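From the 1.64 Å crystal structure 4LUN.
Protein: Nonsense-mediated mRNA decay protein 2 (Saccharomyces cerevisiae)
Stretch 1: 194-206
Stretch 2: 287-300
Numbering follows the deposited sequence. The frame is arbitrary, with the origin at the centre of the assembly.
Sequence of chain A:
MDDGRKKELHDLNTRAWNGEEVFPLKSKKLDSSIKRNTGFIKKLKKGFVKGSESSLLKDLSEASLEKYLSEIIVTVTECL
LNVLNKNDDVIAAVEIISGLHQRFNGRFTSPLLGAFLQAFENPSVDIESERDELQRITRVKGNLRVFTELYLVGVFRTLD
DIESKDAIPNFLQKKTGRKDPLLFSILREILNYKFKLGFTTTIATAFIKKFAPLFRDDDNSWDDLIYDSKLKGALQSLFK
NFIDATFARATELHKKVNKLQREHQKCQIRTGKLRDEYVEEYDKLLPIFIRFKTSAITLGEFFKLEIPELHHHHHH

Stretch 1 (194-206) KFKLGFTTTIATA
Stretch 2, residues 287-300: PIFIRFKTSAITLG

A 3-10 turn and the helix that follows it pack along one long helix of the same chain, through an arginine clamp, an aromatic pair and a line of small hydroxyl side chains. Stretch 2 is helical throughout, from Pro287 to Gly300. Stretch 1 has a 3-10 segment at 195-197, then Gly198 at phi/psi 90/-5, and is helical through 201-206. The two helices run nearly parallel, at 23°, with axes 9.7 Å apart at closest approach. The CA register pairs Leu197 CA with Ile288 CA (6.0 Å), Gly198 CA with Arg291 CA (5.7 Å) and Thr201 CA with Ser295 CA (6.1 Å). Thr205 CA lies 6.5 Å from Leu299 CA. Together the stretches bury 625 Å².

Arg291 (chi1 to chi3 m, t, m; chi4 -84°) grips the end of the 3-10 turn. Its NE and NH2 both donate to Leu197 O, at 2.8 and 2.9 Å. Its guanidinium also lies flat on the Phe199 ring (chi1 m), with planes at 17° and Arg291 CZ 3.5 Å from Phe199 CZ. The charge thus sits over the aromatic face.

Gly198 allows the close approach. Its CA lies 3.3 Å from Phe292 CE2, and a CB there would clash with that same atom. Phe292 (chi1 m, -84°) turns its ring edge toward the face of Phe195 (chi1 t), with planes at 78° and centroids 5.5 Å apart. That edge also meets backbone oxygen: Lys196 O is 3.3 Å from Phe292 CE2.

Further along, Thr201 (chi1 p) and Ser295 (chi1 m) point toward each other's stretch, with Thr201 OG1 and Ser295 OG 2.8 Å apart. Thr201 OG1 donates to Gly198 O at 2.7 Å. A water bridges Ser295 OG and Thr205 OG1, 2.8 Å from each. Thr205 (chi1 p) adds apolar packing: its CG2 is 3.8 Å from Thr298 CG2 and 3.9 Å from Leu299 CG.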

# COMPACT_ATOMS: atom_id res chain seq x y z
N LYS A 194 -7.06 -8.15 11.92
CA LYS A 194 -6.50 -9.31 12.62
C LYS A 194 -5.07 -9.05 13.08
O LYS A 194 -4.20 -9.90 12.90
CB LYS A 194 -6.57 -10.57 11.75
CG LYS A 194 -7.98 -10.96 11.33
CD LYS A 194 -8.77 -11.48 12.52
CE LYS A 194 -8.03 -12.59 13.22
NZ LYS A 194 -8.93 -13.38 14.11
N PHE A 195 -4.83 -7.87 13.65
CA PHE A 195 -3.49 -7.46 14.04
C PHE A 195 -2.77 -8.49 14.88
O PHE A 195 -1.57 -8.69 14.73
CB PHE A 195 -3.52 -6.14 14.81
CG PHE A 195 -2.26 -5.86 15.58
CD1 PHE A 195 -1.16 -5.31 14.94
CD2 PHE A 195 -2.18 -6.11 16.95
CE1 PHE A 195 0.01 -5.05 15.64
CE2 PHE A 195 -1.00 -5.85 17.66
CZ PHE A 195 0.09 -5.32 17.01
N LYS A 196 -3.51 -9.16 15.76
CA LYS A 196 -2.87 -10.07 16.71
C LYS A 196 -2.19 -11.28 16.06
O LYS A 196 -1.34 -11.91 16.71
CB LYS A 196 -3.83 -10.47 17.84
CG LYS A 196 -4.11 -9.31 18.80
CD LYS A 196 -4.69 -9.79 20.13
CE LYS A 196 -6.03 -10.50 19.95
NZ LYS A 196 -6.57 -10.95 21.28
N LEU A 197 -2.53 -11.57 14.80
CA LEU A 197 -1.91 -12.67 14.05
C LEU A 197 -0.54 -12.30 13.48
O LEU A 197 0.24 -13.19 13.14
CB LEU A 197 -2.83 -13.26 12.97
CG LEU A 197 -4.08 -13.96 13.52
CD1 LEU A 197 -4.89 -14.56 12.38
CD2 LEU A 197 -3.70 -15.03 14.54
N GLY A 198 -0.25 -11.01 13.39
CA GLY A 198 1.09 -10.56 13.00
C GLY A 198 1.34 -10.36 11.51
O GLY A 198 2.42 -9.91 11.12
N PHE A 199 0.37 -10.71 10.67
CA PHE A 199 0.57 -10.51 9.23
C PHE A 199 0.64 -9.03 8.83
O PHE A 199 1.35 -8.66 7.88
CB PHE A 199 -0.52 -11.23 8.42
CG PHE A 199 -0.53 -12.73 8.61
CD1 PHE A 199 0.45 -13.52 8.04
CD2 PHE A 199 -1.54 -13.34 9.34
CE1 PHE A 199 0.43 -14.90 8.20
CE2 PHE A 199 -1.55 -14.73 9.51
CZ PHE A 199 -0.56 -15.50 8.94
N THR A 200 -0.09 -8.16 9.52
CA THR A 200 -0.07 -6.76 9.10
C THR A 200 1.22 -6.05 9.49
O THR A 200 1.51 -4.97 8.97
CB THR A 200 -1.26 -5.93 9.61
OG1 THR A 200 -1.14 -5.73 11.02
CG2 THR A 200 -2.58 -6.62 9.28
N THR A 201 2.00 -6.64 10.40
CA THR A 201 3.27 -6.01 10.77
C THR A 201 4.18 -5.95 9.54
O THR A 201 5.02 -5.06 9.43
CB THR A 201 4.00 -6.72 11.93
OG1 THR A 201 4.30 -8.07 11.56
CG2 THR A 201 3.19 -6.71 13.23
N THR A 202 4.02 -6.90 8.61
CA THR A 202 4.82 -6.87 7.39
C THR A 202 4.41 -5.78 6.40
O THR A 202 5.19 -5.39 5.53
CB THR A 202 4.89 -8.25 6.69
OG1 THR A 202 3.65 -8.52 6.02
CG2 THR A 202 5.18 -9.34 7.72
N ILE A 203 3.18 -5.27 6.50
CA ILE A 203 2.79 -4.11 5.70
C ILE A 203 3.58 -2.91 6.21
O ILE A 203 4.10 -2.09 5.44
CB ILE A 203 1.28 -3.81 5.84
CG1 ILE A 203 0.43 -4.97 5.33
CG2 ILE A 203 0.90 -2.55 5.07
CD1 ILE A 203 -1.05 -4.80 5.70
N ALA A 204 3.69 -2.81 7.53
CA ALA A 204 4.36 -1.67 8.15
C ALA A 204 5.83 -1.66 7.77
O ALA A 204 6.37 -0.62 7.41
CB ALA A 204 4.21 -1.73 9.64
N THR A 205 6.48 -2.82 7.86
CA THR A 205 7.91 -2.88 7.55
C THR A 205 8.19 -2.68 6.07
O THR A 205 9.15 -2.02 5.69
CB THR A 205 8.57 -4.19 8.05
OG1 THR A 205 7.91 -5.32 7.47
CG2 THR A 205 8.43 -4.28 9.54
N ALA A 206 7.33 -3.23 5.22
CA ALA A 206 7.49 -3.04 3.79
C ALA A 206 7.33 -1.58 3.43
O ALA A 206 8.00 -1.07 2.53
CB ALA A 206 6.48 -3.88 3.00
N PRO A 287 4.95 -19.65 15.19
CA PRO A 287 4.97 -18.85 13.96
C PRO A 287 4.47 -17.43 14.18
O PRO A 287 4.94 -16.51 13.51
CB PRO A 287 4.01 -19.61 13.03
CG PRO A 287 3.96 -20.97 13.56
CD PRO A 287 4.10 -20.85 15.04
N ILE A 288 3.52 -17.24 15.09
CA ILE A 288 3.02 -15.90 15.39
C ILE A 288 4.13 -15.13 16.09
O ILE A 288 4.36 -13.96 15.79
CB ILE A 288 1.80 -15.94 16.31
CG1 ILE A 288 0.74 -16.89 15.74
CG2 ILE A 288 1.23 -14.56 16.49
CD1 ILE A 288 -0.45 -17.11 16.66
N PHE A 289 4.79 -15.77 17.05
CA PHE A 289 5.90 -15.12 17.75
C PHE A 289 6.97 -14.71 16.75
O PHE A 289 7.50 -13.60 16.82
CB PHE A 289 6.52 -16.06 18.79
CG PHE A 289 7.84 -15.57 19.34
CD1 PHE A 289 7.89 -14.45 20.14
CD2 PHE A 289 9.02 -16.24 19.05
CE1 PHE A 289 9.10 -14.00 20.65
CE2 PHE A 289 10.23 -15.77 19.56
CZ PHE A 289 10.26 -14.66 20.37
N ILE A 290 7.31 -15.62 15.83
CA ILE A 290 8.36 -15.31 14.87
C ILE A 290 7.98 -14.11 13.98
O ILE A 290 8.83 -13.28 13.67
CB ILE A 290 8.76 -16.55 14.01
CG1 ILE A 290 9.41 -17.63 14.89
CG2 ILE A 290 9.69 -16.14 12.86
CD1 ILE A 290 10.55 -17.13 15.75
N ARG A 291 6.71 -14.02 13.58
CA ARG A 291 6.28 -12.85 12.81
C ARG A 291 6.47 -11.55 13.59
O ARG A 291 6.99 -10.56 13.07
CB ARG A 291 4.82 -13.00 12.37
CG ARG A 291 4.64 -13.90 11.15
CD ARG A 291 3.25 -13.75 10.53
NE ARG A 291 2.20 -14.26 11.41
CZ ARG A 291 1.83 -15.53 11.48
NH1 ARG A 291 2.43 -16.44 10.72
NH2 ARG A 291 0.86 -15.90 12.29
N PHE A 292 6.07 -11.56 14.86
CA PHE A 292 6.21 -10.36 15.68
C PHE A 292 7.66 -10.01 15.98
O PHE A 292 8.02 -8.84 15.97
CB PHE A 292 5.39 -10.48 16.96
CG PHE A 292 3.96 -10.08 16.76
CD1 PHE A 292 3.62 -8.73 16.77
CD2 PHE A 292 2.98 -11.03 16.50
CE1 PHE A 292 2.30 -8.34 16.55
CE2 PHE A 292 1.66 -10.64 16.28
CZ PHE A 292 1.33 -9.29 16.31
N LYS A 293 8.49 -11.02 16.24
CA LYS A 293 9.89 -10.77 16.56
C LYS A 293 10.63 -10.20 15.35
O LYS A 293 11.37 -9.23 15.47
CB LYS A 293 10.58 -12.06 17.03
CG LYS A 293 12.08 -11.85 17.30
CD LYS A 293 12.69 -13.05 18.00
CE LYS A 293 14.20 -12.86 18.18
NZ LYS A 293 14.78 -14.02 18.91
N THR A 294 10.42 -10.81 14.19
CA THR A 294 11.07 -10.35 12.95
C THR A 294 10.70 -8.90 12.68
O THR A 294 11.56 -8.08 12.35
CB THR A 294 10.63 -11.20 11.76
OG1 THR A 294 11.00 -12.56 12.00
CG2 THR A 294 11.29 -10.72 10.49
N SER A 295 9.42 -8.59 12.84
CA SER A 295 8.96 -7.22 12.60
C SER A 295 9.42 -6.24 13.67
O SER A 295 9.80 -5.11 13.36
CB SER A 295 7.44 -7.20 12.48
OG SER A 295 7.05 -7.85 11.29
N ALA A 296 9.39 -6.67 14.94
CA ALA A 296 9.93 -5.87 16.03
C ALA A 296 11.38 -5.46 15.75
O ALA A 296 11.76 -4.30 15.96
CB ALA A 296 9.85 -6.64 17.33
N ILE A 297 12.18 -6.40 15.27
CA ILE A 297 13.60 -6.14 15.04
C ILE A 297 13.78 -5.12 13.91
O ILE A 297 14.56 -4.17 14.03
CB ILE A 297 14.37 -7.44 14.76
CG1 ILE A 297 14.52 -8.23 16.07
CG2 ILE A 297 15.72 -7.15 14.12
CD1 ILE A 297 15.07 -9.61 15.89
N THR A 298 13.03 -5.31 12.84
CA THR A 298 13.10 -4.42 11.68
C THR A 298 12.64 -3.02 12.04
O THR A 298 13.28 -2.01 11.67
CB THR A 298 12.26 -4.98 10.54
OG1 THR A 298 12.81 -6.23 10.10
CG2 THR A 298 12.22 -4.00 9.36
N LEU A 299 11.52 -2.93 12.76
CA LEU A 299 10.99 -1.62 13.15
C LEU A 299 11.97 -0.92 14.08
O LEU A 299 12.21 0.29 13.95
CB LEU A 299 9.62 -1.75 13.80
CG LEU A 299 8.50 -2.16 12.84
CD1 LEU A 299 7.28 -2.71 13.59
CD2 LEU A 299 8.11 -1.00 11.95
N GLY A 300 12.53 -1.68 15.01
CA GLY A 300 13.49 -1.13 15.94
C GLY A 300 14.74 -0.63 15.25
O GLY A 300 15.25 0.44 15.60
O HOH W 1 8.50 -7.66 8.96